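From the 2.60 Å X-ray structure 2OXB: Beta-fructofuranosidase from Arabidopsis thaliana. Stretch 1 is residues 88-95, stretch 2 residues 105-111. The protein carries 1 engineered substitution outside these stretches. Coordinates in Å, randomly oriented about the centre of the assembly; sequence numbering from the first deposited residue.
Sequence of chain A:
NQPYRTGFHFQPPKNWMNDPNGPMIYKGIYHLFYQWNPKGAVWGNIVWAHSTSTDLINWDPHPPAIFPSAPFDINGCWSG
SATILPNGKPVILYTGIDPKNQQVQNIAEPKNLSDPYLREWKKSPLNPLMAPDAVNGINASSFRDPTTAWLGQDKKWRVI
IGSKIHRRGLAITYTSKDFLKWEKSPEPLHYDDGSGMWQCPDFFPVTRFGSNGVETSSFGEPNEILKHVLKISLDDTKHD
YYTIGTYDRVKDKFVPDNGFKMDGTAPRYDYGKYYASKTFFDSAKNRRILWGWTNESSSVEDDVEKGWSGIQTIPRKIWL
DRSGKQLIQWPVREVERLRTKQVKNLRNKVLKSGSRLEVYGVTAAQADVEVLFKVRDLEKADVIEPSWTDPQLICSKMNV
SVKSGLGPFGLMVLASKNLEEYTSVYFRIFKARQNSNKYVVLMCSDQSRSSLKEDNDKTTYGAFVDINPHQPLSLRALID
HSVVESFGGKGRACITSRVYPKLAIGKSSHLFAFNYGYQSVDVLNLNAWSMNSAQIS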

ATOM      1  N   GLY A  88      26.162   1.758  -8.640  1.00 36.43           N
ATOM      2  CA  GLY A  88      25.331   2.955  -8.665  1.00 36.43           C
ATOM      3  C   GLY A  88      24.540   3.143  -9.954  1.00 35.48           C
ATOM      4  O   GLY A  88      23.990   4.214 -10.197  1.00 36.83           O
ATOM      5  N   LYS A  89      24.489   2.106 -10.782  1.00 33.63           N
ATOM      6  CA  LYS A  89      23.755   2.160 -12.034  1.00 31.43           C
ATOM      7  C   LYS A  89      22.354   1.589 -11.806  1.00 31.30           C
ATOM      8  O   LYS A  89      22.192   0.595 -11.110  1.00 31.50           O
ATOM      9  N   PRO A  90      21.316   2.254 -12.345  1.00 32.12           N
ATOM     10  CA  PRO A  90      19.929   1.795 -12.195  1.00 33.14           C
ATOM     11  C   PRO A  90      19.317   1.275 -13.497  1.00 34.17           C
ATOM     12  O   PRO A  90      19.155   2.031 -14.446  1.00 36.86           O
ATOM     13  N   VAL A  91      18.982  -0.010 -13.544  1.00 33.28           N
ATOM     14  CA  VAL A  91      18.372  -0.586 -14.745  1.00 33.73           C
ATOM     15  C   VAL A  91      16.887  -0.830 -14.500  1.00 31.73           C
ATOM     16  O   VAL A  91      16.343  -0.355 -13.510  1.00 34.35           O
ATOM     17  N   ILE A  92      16.231  -1.564 -15.397  1.00 28.78           N
ATOM     18  CA  ILE A  92      14.803  -1.878 -15.230  1.00 25.87           C
ATOM     19  C   ILE A  92      14.413  -3.227 -15.829  1.00 24.61           C
ATOM     20  O   ILE A  92      14.932  -3.647 -16.861  1.00 25.14           O
ATOM     21  N   LEU A  93      13.499  -3.908 -15.152  1.00 23.02           N
ATOM     22  CA  LEU A  93      13.001  -5.194 -15.607  1.00 21.74           C
ATOM     23  C   LEU A  93      11.489  -5.052 -15.741  1.00 22.28           C
ATOM     24  O   LEU A  93      10.779  -4.971 -14.743  1.00 21.33           O
ATOM     25  N   TYR A  94      10.996  -4.977 -16.974  1.00 24.04           N
ATOM     26  CA  TYR A  94       9.559  -4.837 -17.176  1.00 25.16           C
ATOM     27  C   TYR A  94       9.020  -5.878 -18.159  1.00 26.13           C
ATOM     28  O   TYR A  94       9.744  -6.367 -19.036  1.00 26.38           O
ATOM     29  N   THR A  95       7.740  -6.201 -17.984  1.00 25.88           N
ATOM     30  CA  THR A  95       7.020  -7.171 -18.801  1.00 24.19           C
ATOM     31  C   THR A  95       6.378  -6.518 -20.020  1.00 22.11           C
ATOM     32  O   THR A  95       5.469  -5.703 -19.889  1.00 20.07           O
ATOM     33  N   GLN A 105       9.689 -10.900 -20.712  1.00 27.69           N
ATOM     34  CA  GLN A 105      10.432 -10.027 -19.821  1.00 28.56           C
ATOM     35  C   GLN A 105      11.545  -9.341 -20.564  1.00 29.06           C
ATOM     36  O   GLN A 105      12.364  -9.995 -21.204  1.00 27.66           O
ATOM     37  N   ASN A 106      11.569  -8.016 -20.440  1.00 29.81           N
ATOM     38  CA  ASN A 106      12.548  -7.173 -21.099  1.00 31.62           C
ATOM     39  C   ASN A 106      13.301  -6.313 -20.119  1.00 33.97           C
ATOM     40  O   ASN A 106      12.799  -6.029 -19.033  1.00 35.94           O
ATOM     41  N   ILE A 107      14.497  -5.884 -20.519  1.00 35.63           N
ATOM     42  CA  ILE A 107      15.338  -5.027 -19.689  1.00 37.54           C
ATOM     43  C   ILE A 107      15.535  -3.672 -20.380  1.00 39.37           C
ATOM     44  O   ILE A 107      15.505  -3.584 -21.609  1.00 40.00           O
ATOM     45  N   ALA A 108      15.728  -2.619 -19.582  1.00 41.41           N
ATOM     46  CA  ALA A 108      15.928  -1.258 -20.092  1.00 42.29           C
ATOM     47  C   ALA A 108      16.899  -0.409 -19.244  1.00 43.34           C
ATOM     48  O   ALA A 108      16.686  -0.223 -18.048  1.00 43.49           O
ATOM     49  N   GLU A 109      17.952   0.108 -19.874  1.00 44.97           N
ATOM     50  CA  GLU A 109      18.938   0.952 -19.195  1.00 46.99           C
ATOM     51  C   GLU A 109      18.740   2.405 -19.642  1.00 48.42           C
ATOM     52  O   GLU A 109      18.109   2.658 -20.672  1.00 47.03           O
ATOM     53  N   PRO A 110      19.266   3.376 -18.868  1.00 50.47           N
ATOM     54  CA  PRO A 110      19.148   4.810 -19.182  1.00 52.13           C
ATOM     55  C   PRO A 110      20.108   5.283 -20.287  1.00 53.64           C
ATOM     56  O   PRO A 110      21.111   4.627 -20.562  1.00 52.67           O
ATOM     57  N   LYS A 111      19.792   6.418 -20.913  1.00 55.59           N
ATOM     58  CA  LYS A 111      20.618   6.981 -21.988  1.00 58.30           C
ATOM     59  C   LYS A 111      21.758   7.855 -21.464  1.00 59.82           C
ATOM     60  O   LYS A 111      22.893   7.390 -21.317  1.00 60.83           O
TER

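Neighbouring antiparallel strands are held in register by their backbones, while their side chains pack pairwise on alternate faces of the sheet; these two stretches of the Arabidopsis fructofuranosidase illustrate the principle. Tyr-94 and Asn-106 form the hydrogen-bonded pair, with Tyr-94 N to Asn-106 O at 2.9 Å and Asn-106 N to Tyr-94 O at 2.8 Å, and Ala-108 N donates to Ile-92 O at 3.0 Å.

Aromatic packing follows from this register. Tyr-94 (chi1 p, chi2 94°) and Asn-106 (chi1 m) share one face, and Asn-106 CB lies over the Tyr-94 ring in a CH-pi contact, 4.2 Å from the centroid. Ala-108 CB meets the ring edge, 4.4 Å from Tyr-94 CE2.

On the other face, Leu-93 (m, p) places CD1 4.3 Å from CG1 of the extended Ile-107 (t, t). Ile-92 (m, t) points sideways, its CB 4.4 Å from Ala-108 CB. Pro-110, whose CB points toward stretch 1, receives Lys-89 CE at 3.4 Å from its CD.

Charged and polar groups lie towards the two ends. Lys-89 (t, p, t, m) points sideways at CB, yet its end reaches across, giving a long salt bridge from NZ to Glu-109 OE1 at 3.6 Å. Thr-95 (m) and Gln-105 (m, m) share the face of Leu-93 and Ile-107.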

ATOM      1  CB  LYS A  89      24.517   1.373 -13.110  1.00 31.02           C
ATOM      2  CG  LYS A  89      23.672   0.747 -14.216  1.00 31.06           C
ATOM      3  CD  LYS A  89      22.824   1.765 -14.963  1.00 29.23           C
ATOM      4  CE  LYS A  89      22.031   1.085 -16.049  1.00 26.49           C
ATOM      5  NZ  LYS A  89      22.939   0.479 -17.076  1.00 25.72           N
ATOM      6  CB  PRO A  90      19.223   3.047 -11.703  1.00 31.93           C
ATOM      7  CG  PRO A  90      19.865   4.099 -12.547  1.00 31.45           C
ATOM      8  CD  PRO A  90      21.341   3.710 -12.590  1.00 31.95           C
ATOM      9  CB  VAL A  91      19.030  -1.931 -15.129  1.00 35.36           C
ATOM     10  CG1 VAL A  91      20.427  -1.699 -15.657  1.00 36.79           C
ATOM     11  CG2 VAL A  91      19.088  -2.842 -13.910  1.00 38.44           C
ATOM     12  CB  ILE A  92      13.869  -0.767 -15.834  1.00 23.85           C
ATOM     13  CG1 ILE A  92      13.763   0.412 -14.860  1.00 18.56           C
ATOM     14  CG2 ILE A  92      12.476  -1.334 -16.122  1.00 21.04           C
ATOM     15  CD1 ILE A  92      12.955   1.575 -15.367  1.00 14.60           C
ATOM     16  CB  LEU A  93      13.364  -6.289 -14.596  1.00 20.91           C
ATOM     17  CG  LEU A  93      14.797  -6.845 -14.666  1.00 22.48           C
ATOM     18  CD1 LEU A  93      15.799  -5.723 -14.476  1.00 25.18           C
ATOM     19  CD2 LEU A  93      15.001  -7.921 -13.601  1.00 22.92           C
ATOM     20  CB  TYR A  94       9.215  -3.433 -17.679  1.00 23.72           C
ATOM     21  CG  TYR A  94       9.418  -3.248 -19.159  1.00 25.26           C
ATOM     22  CD1 TYR A  94       8.373  -3.428 -20.056  1.00 24.98           C
ATOM     23  CD2 TYR A  94      10.663  -2.906 -19.664  1.00 27.38           C
ATOM     24  CE1 TYR A  94       8.564  -3.268 -21.421  1.00 25.30           C
ATOM     25  CE2 TYR A  94      10.862  -2.748 -21.025  1.00 28.32           C
ATOM     26  CZ  TYR A  94       9.808  -2.929 -21.899  1.00 26.72           C
ATOM     27  OH  TYR A  94      10.025  -2.759 -23.249  1.00 29.10           O
ATOM     28  CB  THR A  95       5.867  -7.851 -17.997  1.00 25.96           C
ATOM     29  OG1 THR A  95       6.352  -8.312 -16.729  1.00 26.71           O
ATOM     30  CG2 THR A  95       5.293  -9.043 -18.778  1.00 28.33           C
ATOM     31  CB  GLN A 105      11.026 -10.821 -18.667  1.00 29.85           C
ATOM     32  CG  GLN A 105       9.975 -11.514 -17.870  1.00 32.64           C
ATOM     33  CD  GLN A 105       8.906 -10.551 -17.407  1.00 34.88           C
ATOM     34  OE1 GLN A 105       7.772 -10.950 -17.152  1.00 37.46           O
ATOM     35  NE2 GLN A 105       9.263  -9.270 -17.286  1.00 32.62           N
ATOM     36  CB  ASN A 106      11.832  -6.279 -22.096  1.00 29.93           C
ATOM     37  CG  ASN A 106      10.954  -7.069 -23.017  1.00 28.71           C
ATOM     38  OD1 ASN A 106      11.431  -7.954 -23.722  1.00 26.19           O
ATOM     39  ND2 ASN A 106       9.659  -6.773 -23.010  1.00 30.52           N
ATOM     40  CB  ILE A 107      16.720  -5.691 -19.425  1.00 37.23           C
ATOM     41  CG1 ILE A 107      17.491  -4.915 -18.355  1.00 37.84           C
ATOM     42  CG2 ILE A 107      17.536  -5.737 -20.698  1.00 37.27           C
ATOM     43  CD1 ILE A 107      18.836  -5.543 -17.967  1.00 36.38           C
ATOM     44  CB  ALA A 108      14.578  -0.543 -20.192  1.00 41.26           C
ATOM     45  CB  GLU A 109      20.356   0.502 -19.549  1.00 48.15           C
ATOM     46  CG  GLU A 109      20.678   0.606 -21.038  1.00 51.00           C
ATOM     47  CD  GLU A 109      22.057   0.080 -21.375  1.00 51.09           C
ATOM     48  OE1 GLU A 109      23.030   0.504 -20.720  1.00 52.85           O
ATOM     49  OE2 GLU A 109      22.165  -0.755 -22.296  1.00 50.64           O
ATOM     50  CB  PRO A 110      19.440   5.469 -17.839  1.00 51.36           C
ATOM     51  CG  PRO A 110      20.446   4.545 -17.245  1.00 50.28           C
ATOM     52  CD  PRO A 110      19.832   3.196 -17.518  1.00 50.19           C
ATOM     53  CB  LYS A 111      19.758   7.805 -22.953  1.00 58.85           C
ATOM     54  CG  LYS A 111      18.860   6.967 -23.843  1.00 60.90           C
ATOM     55  CD  LYS A 111      18.293   7.781 -24.997  1.00 61.86           C
ATOM     56  CE  LYS A 111      17.615   6.879 -26.029  1.00 63.14           C
ATOM     57  NZ  LYS A 111      16.470   6.110 -25.463  1.00 64.06           N
TER